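Local structure of sugar-binding transcriptional regulator, LacI family (Enterococcus faecalis, 3CS3) at residues A[11-16]-A[39-44]; A[59-64]-A[81-86]. The protein probably acts as a sugar-responsive transcription regulator of the LacI family, in which effector binding to a periplasmic-binding-protein-like domain tunes attachment to DNA. One frame throughout, in Å; residues are numbered along the deposited sequence.

Contact 1: residues A[11-16]-A[39-44]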
# COMPACT_ATOMS: atom_id res chain seq x y z
N ILE A 11 -6.14 -18.93 -2.03
CA ILE A 11 -4.71 -18.82 -2.33
C ILE A 11 -4.08 -17.86 -1.33
O ILE A 11 -4.59 -16.76 -1.11
CB ILE A 11 -4.47 -18.34 -3.80
CG1 ILE A 11 -5.13 -19.30 -4.81
CG2 ILE A 11 -2.98 -18.16 -4.10
CD1 ILE A 11 -4.63 -20.75 -4.75
N GLY A 12 -2.99 -18.30 -0.70
CA GLY A 12 -2.20 -17.43 0.17
C GLY A 12 -1.22 -16.60 -0.65
O GLY A 12 -0.47 -17.14 -1.46
N VAL A 13 -1.23 -15.29 -0.47
CA VAL A 13 -0.33 -14.41 -1.19
C VAL A 13 0.66 -13.81 -0.20
O VAL A 13 0.28 -13.09 0.72
CB VAL A 13 -1.09 -13.33 -1.98
CG1 VAL A 13 -0.12 -12.40 -2.69
CG2 VAL A 13 -2.05 -13.97 -2.99
N TYR A 14 1.94 -14.14 -0.38
CA TYR A 14 2.97 -13.73 0.57
C TYR A 14 3.79 -12.57 0.02
O TYR A 14 4.59 -12.74 -0.90
CB TYR A 14 3.83 -14.93 0.98
CG TYR A 14 3.05 -15.93 1.80
CD1 TYR A 14 2.99 -15.82 3.19
CD2 TYR A 14 2.32 -16.95 1.19
CE1 TYR A 14 2.26 -16.72 3.95
CE2 TYR A 14 1.58 -17.85 1.93
CZ TYR A 14 1.56 -17.73 3.32
OH TYR A 14 0.83 -18.61 4.07
N LEU A 15 3.54 -11.39 0.58
CA LEU A 15 4.20 -10.16 0.16
C LEU A 15 5.22 -9.72 1.19
O LEU A 15 5.18 -10.15 2.33
CB LEU A 15 3.18 -9.05 -0.10
CG LEU A 15 2.09 -9.32 -1.15
CD1 LEU A 15 1.22 -8.10 -1.30
CD2 LEU A 15 2.66 -9.75 -2.52
N ALA A 16 6.14 -8.85 0.77
CA ALA A 16 7.24 -8.40 1.62
C ALA A 16 6.95 -7.07 2.32
O ALA A 16 7.61 -6.73 3.31
CB ALA A 16 8.51 -8.30 0.80
N TYR A 39 -11.99 -18.73 -6.90
CA TYR A 39 -10.99 -18.73 -5.84
C TYR A 39 -10.92 -17.36 -5.18
O TYR A 39 -11.29 -16.35 -5.77
CB TYR A 39 -9.62 -19.13 -6.38
CG TYR A 39 -9.33 -20.60 -6.29
CD1 TYR A 39 -8.37 -21.09 -5.40
CD2 TYR A 39 -10.02 -21.52 -7.08
CE1 TYR A 39 -8.10 -22.46 -5.32
CE2 TYR A 39 -9.76 -22.89 -7.01
CZ TYR A 39 -8.80 -23.35 -6.12
OH TYR A 39 -8.54 -24.70 -6.05
N GLU A 40 -10.46 -17.35 -3.94
CA GLU A 40 -10.22 -16.12 -3.21
C GLU A 40 -8.81 -16.09 -2.66
O GLU A 40 -8.09 -17.08 -2.69
CB GLU A 40 -11.24 -15.94 -2.08
CG GLU A 40 -12.58 -15.39 -2.55
CD GLU A 40 -13.52 -15.10 -1.40
OE1 GLU A 40 -13.52 -15.88 -0.42
OE2 GLU A 40 -14.27 -14.10 -1.48
N MET A 41 -8.42 -14.93 -2.14
CA MET A 41 -7.05 -14.75 -1.73
C MET A 41 -6.93 -14.15 -0.33
O MET A 41 -7.76 -13.35 0.08
CB MET A 41 -6.30 -13.94 -2.81
CG MET A 41 -5.62 -12.67 -2.37
SD MET A 41 -5.52 -11.56 -3.77
CE MET A 41 -5.81 -9.99 -2.94
N ILE A 42 -5.94 -14.62 0.42
CA ILE A 42 -5.52 -13.91 1.62
C ILE A 42 -4.08 -13.45 1.46
O ILE A 42 -3.26 -14.13 0.84
CB ILE A 42 -5.72 -14.71 2.93
CG1 ILE A 42 -5.03 -16.07 2.85
CG2 ILE A 42 -7.20 -14.86 3.22
CD1 ILE A 42 -4.05 -16.31 3.98
N VAL A 43 -3.79 -12.27 1.99
CA VAL A 43 -2.48 -11.67 1.86
C VAL A 43 -1.80 -11.68 3.22
O VAL A 43 -2.39 -11.26 4.21
CB VAL A 43 -2.56 -10.24 1.28
CG1 VAL A 43 -1.17 -9.64 1.11
CG2 VAL A 43 -3.30 -10.24 -0.04
N CYS A 44 -0.56 -12.17 3.26
CA CYS A 44 0.23 -12.19 4.48
C CYS A 44 1.57 -11.52 4.28
O CYS A 44 2.20 -11.67 3.23
CB CYS A 44 0.42 -13.61 4.98
SG CYS A 44 -1.13 -14.40 5.42

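Contact 2: residues A[59-64]-A[81-86]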
# COMPACT_ATOMS: atom_id res chain seq x y z
N ASP A 59 -5.01 -23.52 -0.32
CA ASP A 59 -4.77 -24.46 -1.41
C ASP A 59 -3.38 -24.33 -2.03
O ASP A 59 -2.72 -25.33 -2.30
CB ASP A 59 -5.82 -24.30 -2.52
CG ASP A 59 -7.17 -24.90 -2.15
OD1 ASP A 59 -7.30 -25.52 -1.07
OD2 ASP A 59 -8.10 -24.74 -2.95
N GLY A 60 -2.96 -23.09 -2.27
CA GLY A 60 -1.70 -22.81 -2.95
C GLY A 60 -1.19 -21.42 -2.63
O GLY A 60 -1.89 -20.62 -2.00
N ALA A 61 0.03 -21.11 -3.06
CA ALA A 61 0.65 -19.83 -2.72
C ALA A 61 1.18 -19.07 -3.92
O ALA A 61 1.67 -19.67 -4.89
CB ALA A 61 1.75 -20.03 -1.67
N ILE A 62 1.07 -17.74 -3.85
CA ILE A 62 1.76 -16.84 -4.76
C ILE A 62 2.74 -16.04 -3.91
O ILE A 62 2.34 -15.35 -2.97
CB ILE A 62 0.78 -15.91 -5.51
CG1 ILE A 62 -0.11 -16.72 -6.46
CG2 ILE A 62 1.53 -14.83 -6.29
CD1 ILE A 62 -1.29 -15.93 -7.02
N ILE A 63 4.03 -16.14 -4.22
CA ILE A 63 5.08 -15.55 -3.38
C ILE A 63 5.82 -14.39 -4.06
O ILE A 63 6.43 -14.55 -5.12
CB ILE A 63 6.15 -16.60 -2.95
CG1 ILE A 63 5.51 -17.93 -2.52
CG2 ILE A 63 7.12 -16.02 -1.89
CD1 ILE A 63 4.99 -17.96 -1.11
N LEU A 64 5.75 -13.22 -3.43
CA LEU A 64 6.61 -12.09 -3.77
C LEU A 64 7.21 -11.53 -2.48
O LEU A 64 6.74 -10.53 -1.93
CB LEU A 64 5.83 -11.02 -4.56
CG LEU A 64 6.45 -9.69 -5.01
CD1 LEU A 64 7.95 -9.75 -5.30
CD2 LEU A 64 5.71 -9.17 -6.22
N HIS A 81 1.15 -28.81 -2.09
CA HIS A 81 0.70 -27.45 -2.42
C HIS A 81 1.40 -26.90 -3.65
O HIS A 81 2.61 -27.05 -3.81
CB HIS A 81 0.90 -26.50 -1.25
CG HIS A 81 0.12 -26.86 -0.03
ND1 HIS A 81 0.64 -27.63 0.99
CD2 HIS A 81 -1.14 -26.54 0.35
CE1 HIS A 81 -0.27 -27.77 1.94
NE2 HIS A 81 -1.36 -27.12 1.57
N SER A 82 0.63 -26.25 -4.51
CA SER A 82 1.16 -25.61 -5.71
C SER A 82 1.61 -24.19 -5.41
O SER A 82 0.96 -23.48 -4.65
CB SER A 82 0.09 -25.59 -6.80
OG SER A 82 -0.12 -26.90 -7.28
N ILE A 83 2.74 -23.78 -5.99
CA ILE A 83 3.30 -22.45 -5.73
C ILE A 83 3.71 -21.71 -7.01
O ILE A 83 4.33 -22.28 -7.90
CB ILE A 83 4.51 -22.53 -4.74
CG1 ILE A 83 4.08 -23.12 -3.40
CG2 ILE A 83 5.09 -21.14 -4.48
CD1 ILE A 83 5.17 -23.82 -2.66
N VAL A 84 3.34 -20.44 -7.11
CA VAL A 84 3.89 -19.55 -8.13
C VAL A 84 4.80 -18.51 -7.48
O VAL A 84 4.39 -17.78 -6.58
CB VAL A 84 2.78 -18.90 -9.00
CG1 VAL A 84 3.37 -17.91 -9.98
CG2 VAL A 84 2.02 -19.97 -9.76
N VAL A 85 6.06 -18.47 -7.92
CA VAL A 85 7.00 -17.47 -7.43
C VAL A 85 7.11 -16.30 -8.40
O VAL A 85 7.10 -16.48 -9.63
CB VAL A 85 8.41 -18.07 -7.12
CG1 VAL A 85 8.36 -18.90 -5.85
CG2 VAL A 85 8.93 -18.90 -8.27
N LEU A 86 7.17 -15.11 -7.84
CA LEU A 86 7.23 -13.87 -8.61
C LEU A 86 8.56 -13.17 -8.38
O LEU A 86 8.79 -12.07 -8.88
CB LEU A 86 6.09 -12.94 -8.18
CG LEU A 86 4.63 -13.40 -8.15
CD1 LEU A 86 3.74 -12.17 -7.99
CD2 LEU A 86 4.22 -14.17 -9.39

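Contact 1: residues A[11-16]-A[39-44]
Tyr14 and Cys44 meet obliquely: Cys44 CB lies 3.8 Å from Tyr14 CE1, and Cys44 SG stands 5.1 Å from the centroid of the Tyr14 ring, a sulfur-aromatic contact 38° off the ring normal. Phe68 approaches the same ring in an edge-to-face arrangement. The other flat group, Tyr39, takes the side chain of Ile11, with Ile11 CG1 3.7 Å from Tyr39 CD1 and the Ile11 methyl CD1 also near Tyr39 CD1 and CE1; the two side chains cross obliquely. A chi1 of -58° sets Ile11 CG1 beside the backbone N, the atom that bonds to Glu40 O. Between these aromatic ends runs regular parallel pairing, its hydrogen bonds staggered along both strands: Ile11 N gives to Glu40 O, Ile42 N to Ile11 O, Val13 N to Ile42 O at 2.7 Å, Cys44 N to Val13 O and Leu15 N to Cys44 O. The CA-H groups of Met41 and Val43 add weaker contacts to the carbonyls of Ile11 and Val13. On the face carrying Ile11, Val13, Met41 and Val43, the branch CG2 of Val13 meets Met41 CG at 3.8 Å, and Leu15 CD1 reaches Val43 CG1 at 3.7 Å. Gly12 has no side chain, and Tyr14 CE2 comes within 4.2 Å of Gly12 CA. This is the first beta-alpha-beta unit of the Rossmann-like subdomain of a periplasmic-binding-protein fold. Helix 23-35 covers Leu15 and Met41, while Ile243 of helix 232-247 packs on Ile11. Strand 60-64 flanks strand 10-15, and strand 40-45 pairs antiparallel, through Val43 and Cys44, with a strand of the second subunit, whose Lys48 forms a salt bridge with Glu40.

Contact 2: residues A[59-64]-A[81-86]
A beta-alpha-beta unit, strand 60-64, helix 70-78 and strand 82-85, brings Ala61, Ile62 and Ile63 beside Ile83, Val84 and Leu86 within the parallel part of the mixed sheet of the Rossmann-like subdomain. The strand directions differ by 17°. Four backbone hydrogen bonds hold the pair: Ala61 N to Ser82 O, Val84 N to Ala61 O, Ile63 N to Val84 O and, at the carboxyl end, Leu86 N to Ile63 O at 2.9 Å. Side chains of Ala61, Ile63, Ile83 and Val85 lie on one face, where Phe76 of helix 70-78 touches Ala61 and Ile83. There Ile63 CG1 lies 3.8 Å from Ile83 CG2; chi1 of -60° sets Ile83 CG1 beside its backbone N, and CG2, anti to that N, is the branch that meets Ile63. At the carboxyl end Leu86 CD1 reaches Ile62 CG2 at 3.9 Å and Leu64 CD2 at 4.0 Å, the Leu64 and Leu86 side chains crossing at about a right angle, with Ala239 of helix 232-247 against Leu86. At the amino end His81, poorly ordered, stacks on Phe76 and its NE2 is hydrogen-bonded to the carbonyl oxygen of Glu55, while its ring edge meets the chain: His81 CD2 lies 3.3 Å from Asp59 O.

Contacts 1 and 2 are the strand pairs of two successive beta-alpha-beta units in the parallel part of one mixed sheet, stitched together because strands 10-15 and 60-64 are neighbours: Gly12 N lies 2.9 Å from Gly60 O and Tyr14 O 2.8 Å from Leu64 N, both probable hydrogen bonds. Both are largely buried. Contact 2 lies inside the sheet, flanked by strands 10-15 and 95-100, its side-chain contacts mostly aliphatic, Asp59 and His81 finding polar partners within the chain. Contact 1 includes one of the chain's two edge strands, continued by the second subunit, and adds aromatic and sulfur contacts and a salt bridge to that subunit. The parallel bonding pattern is shared; twist and side-chain partners differ.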